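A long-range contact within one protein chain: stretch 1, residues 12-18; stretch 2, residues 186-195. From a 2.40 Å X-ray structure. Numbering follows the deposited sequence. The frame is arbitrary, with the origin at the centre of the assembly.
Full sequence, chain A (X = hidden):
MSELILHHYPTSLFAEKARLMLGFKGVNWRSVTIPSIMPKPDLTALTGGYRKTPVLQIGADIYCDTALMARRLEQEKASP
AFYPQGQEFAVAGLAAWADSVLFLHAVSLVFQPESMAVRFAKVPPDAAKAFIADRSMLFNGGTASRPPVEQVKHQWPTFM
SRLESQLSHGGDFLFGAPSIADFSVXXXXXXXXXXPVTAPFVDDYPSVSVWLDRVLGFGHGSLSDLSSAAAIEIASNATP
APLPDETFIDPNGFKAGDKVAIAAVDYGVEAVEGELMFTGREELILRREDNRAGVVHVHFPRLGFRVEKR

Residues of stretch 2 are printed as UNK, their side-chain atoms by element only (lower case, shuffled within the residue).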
# COMPACT_ATOMS: atom_id res chain seq x y z
N SER A 12 -1.22 -2.94 -24.84
CA SER A 12 0.11 -2.59 -25.27
C SER A 12 0.87 -1.85 -24.21
O SER A 12 0.44 -0.88 -23.68
CB SER A 12 0.05 -1.78 -26.55
OG SER A 12 1.31 -1.31 -26.90
N LEU A 13 2.05 -2.36 -23.91
CA LEU A 13 2.99 -1.77 -23.00
C LEU A 13 3.42 -0.44 -23.51
O LEU A 13 3.74 0.43 -22.77
CB LEU A 13 4.20 -2.65 -22.85
CG LEU A 13 4.02 -4.03 -22.26
CD1 LEU A 13 5.21 -4.81 -22.59
CD2 LEU A 13 3.89 -3.92 -20.81
N PHE A 14 3.43 -0.31 -24.81
CA PHE A 14 3.83 0.90 -25.48
C PHE A 14 2.89 2.07 -25.27
O PHE A 14 3.29 3.20 -25.36
CB PHE A 14 4.13 0.64 -26.94
CG PHE A 14 5.36 -0.16 -27.17
CD1 PHE A 14 6.55 0.43 -27.40
CD2 PHE A 14 5.32 -1.52 -27.14
CE1 PHE A 14 7.64 -0.31 -27.59
CE2 PHE A 14 6.42 -2.25 -27.33
CZ PHE A 14 7.57 -1.65 -27.55
N ALA A 15 1.64 1.78 -24.97
CA ALA A 15 0.62 2.76 -24.77
C ALA A 15 0.37 3.10 -23.32
O ALA A 15 -0.56 3.79 -23.03
CB ALA A 15 -0.63 2.31 -25.40
N GLU A 16 1.16 2.57 -22.42
CA GLU A 16 1.00 2.82 -21.01
C GLU A 16 1.24 4.24 -20.57
O GLU A 16 0.59 4.74 -19.72
CB GLU A 16 1.81 1.83 -20.20
CG GLU A 16 1.60 1.89 -18.74
CD GLU A 16 0.27 1.35 -18.28
OE1 GLU A 16 0.03 1.44 -17.09
OE2 GLU A 16 -0.52 0.84 -19.08
N LYS A 17 2.21 4.91 -21.16
CA LYS A 17 2.53 6.23 -20.74
C LYS A 17 1.33 7.14 -20.91
O LYS A 17 1.03 7.87 -20.04
CB LYS A 17 3.75 6.76 -21.48
CG LYS A 17 3.91 8.26 -21.45
CD LYS A 17 5.32 8.71 -21.54
CE LYS A 17 5.74 9.04 -22.94
NZ LYS A 17 6.27 10.39 -23.05
N ALA A 18 0.63 7.05 -22.02
CA ALA A 18 -0.52 7.90 -22.27
C ALA A 18 -1.66 7.70 -21.30
O ALA A 18 -2.32 8.62 -20.94
CB ALA A 18 -0.99 7.71 -23.62
N UNK A 186 9.28 6.75 -15.92
CA UNK A 186 8.54 5.62 -15.41
C UNK A 186 8.13 4.66 -16.50
O UNK A 186 8.13 3.50 -16.29
c UNK A 186 7.37 6.07 -14.65
N UNK A 187 7.81 5.16 -17.66
CA UNK A 187 7.38 4.31 -18.73
C UNK A 187 8.46 3.34 -19.09
O UNK A 187 8.18 2.20 -19.32
c UNK A 187 5.22 2.84 -22.04
c UNK A 187 6.43 4.38 -21.07
c UNK A 187 6.49 4.57 -22.40
n UNK A 187 5.73 3.60 -22.98
c UNK A 187 7.04 5.15 -19.94
n UNK A 187 5.63 3.29 -20.87
N UNK A 188 9.71 3.77 -19.14
CA UNK A 188 10.79 2.87 -19.50
C UNK A 188 10.95 1.74 -18.51
O UNK A 188 11.16 0.63 -18.88
c UNK A 188 11.99 4.88 -20.42
o UNK A 188 12.88 3.82 -18.53
c UNK A 188 12.17 3.60 -19.75
N UNK A 189 10.85 2.04 -17.24
CA UNK A 189 10.97 1.08 -16.18
C UNK A 189 9.86 0.05 -16.15
O UNK A 189 10.03 -1.02 -15.67
c UNK A 189 12.41 3.21 -13.47
c UNK A 189 13.43 2.15 -15.36
c UNK A 189 11.06 1.78 -14.86
c UNK A 189 12.20 2.76 -14.83
N UNK A 190 8.72 0.44 -16.65
CA UNK A 190 7.55 -0.38 -16.69
C UNK A 190 7.82 -1.61 -17.55
O UNK A 190 7.36 -2.67 -17.26
c UNK A 190 3.28 -1.44 -17.34
c UNK A 190 4.35 -1.13 -15.24
c UNK A 190 6.39 0.46 -17.19
c UNK A 190 4.63 -0.38 -18.71
c UNK A 190 4.32 -0.92 -16.61
c UNK A 190 5.18 -0.25 -17.51
n UNK A 190 3.50 -1.09 -18.64
c UNK A 190 2.33 -2.35 -15.44
c UNK A 190 3.35 -1.84 -14.68
c UNK A 190 2.28 -2.16 -16.78
N UNK A 191 8.59 -1.43 -18.60
CA UNK A 191 8.98 -2.54 -19.44
C UNK A 191 9.80 -3.56 -18.66
O UNK A 191 9.59 -4.72 -18.78
c UNK A 191 8.37 -2.21 -22.72
c UNK A 191 7.88 0.44 -22.67
c UNK A 191 8.65 -0.12 -21.73
c UNK A 191 7.61 -1.64 -23.68
c UNK A 191 8.91 -1.45 -21.72
c UNK A 191 9.75 -2.07 -20.67
c UNK A 191 7.36 -0.32 -23.65
N UNK A 192 10.74 -3.09 -17.86
CA UNK A 192 11.59 -3.97 -17.09
C UNK A 192 10.86 -4.78 -16.04
O UNK A 192 11.18 -5.90 -15.82
c UNK A 192 13.90 -1.34 -17.54
c UNK A 192 13.97 -2.75 -17.23
c UNK A 192 12.74 -3.22 -16.46
c UNK A 192 14.38 -3.54 -18.40
N UNK A 193 9.85 -4.19 -15.45
CA UNK A 193 9.05 -4.80 -14.41
C UNK A 193 8.25 -6.01 -14.87
O UNK A 193 7.83 -6.78 -14.09
c UNK A 193 8.41 -3.13 -10.62
c UNK A 193 9.39 -3.27 -11.74
n UNK A 193 8.94 -3.64 -9.38
c UNK A 193 8.83 -2.73 -13.01
c UNK A 193 8.13 -3.77 -13.81
N UNK A 194 8.08 -6.14 -16.17
CA UNK A 194 7.32 -7.19 -16.80
C UNK A 194 7.87 -8.60 -16.65
O UNK A 194 7.16 -9.56 -16.79
c UNK A 194 7.10 -6.87 -18.27
o UNK A 194 5.00 -4.57 -16.95
n UNK A 194 4.18 -6.33 -17.95
c UNK A 194 6.35 -5.61 -18.55
c UNK A 194 5.11 -5.45 -17.75
N UNK A 195 9.15 -8.70 -16.39
CA UNK A 195 9.86 -9.94 -16.42
C UNK A 195 10.72 -10.13 -15.20
O UNK A 195 11.29 -9.22 -14.69
c UNK A 195 10.75 -9.95 -17.62
o UNK A 195 10.08 -10.59 -18.69
c UNK A 195 11.98 -10.66 -17.31

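Position 186 carries a single carbon that stays out of reach of stretch 1; one carbon and nothing more is alanine, A186. Position 187 has one carbon leading into a five-membered ring of three carbons and two nitrogens, turned toward stretch 1. CB of K17 sits over one face of that ring, and the carbonyl oxygen of L13 lies at its edge, near its plane. Such a ring is an imidazole, so this is H187. Its CE1 comes within 2.9 Å of L13 O, while NE2 gives a weak hydrogen bond to F14 O at 3.4 Å. K17 CB stands 3.6 Å from H187 CG, nearly along the ring normal, a CH-pi contact.

Position 188 has one carbon bearing an oxygen and a carbon, out of reach: threonine, T188. Position 189 shows four carbons forked at the second, out of reach of stretch 1: leucine, L189.

Position 190 has one carbon and then fused five- and six-membered rings holding eight carbons and one nitrogen; the rings meet L13 and have CG of E16 over one face. Only tryptophan offers such a ring system. In W190, NE1 lies 3.5 Å from E16 CG and 3.6 Å from L13 CD2. E16 CG packs over the face of the five-membered ring, so the aliphatic part of an acidic side chain serves as packing material.

Position 191 is one carbon and a ring of six carbons. Its CA-to-CB bond points sideways, but the ring comes nearer, meeting L13 and F14. This is phenylalanine, F191; CE1 is 3.7 Å from L13 CB and 3.9 Å from F14 CZ. The edge of its ring addresses the face of F14, with planes at 66°.

Position 192, four carbons forked at the second, is leucine, L192; position 193, four carbons in a row ending in nitrogen, is lysine, K193. Neither touches stretch 1. Position 194 has three carbons, the third carrying an oxygen and a nitrogen; its CA-to-CB bond points toward stretch 1, and its third carbon touches L13: glutamine, Q194. Its CD lies 3.6 Å from L13 CD2. Position 195, one carbon with an oxygen and a carbon, is out of reach: threonine, T195.

The contact buries 448 Å² and works by shape more than polarity. Positions 187, 190, 191 and 194, set one, three or four residues apart, make all the contacts with stretch 1. L13 touches all four, making it the hub, while E16 and K17 lay aliphatic carbons over aromatic faces. Polar economy is imperfect: H187 ND1 and W190 NE1 are buried without partners, and the hydrogen bond across the stretches is weak.

Stretch 2 (186-195) AHTLWFLKQT
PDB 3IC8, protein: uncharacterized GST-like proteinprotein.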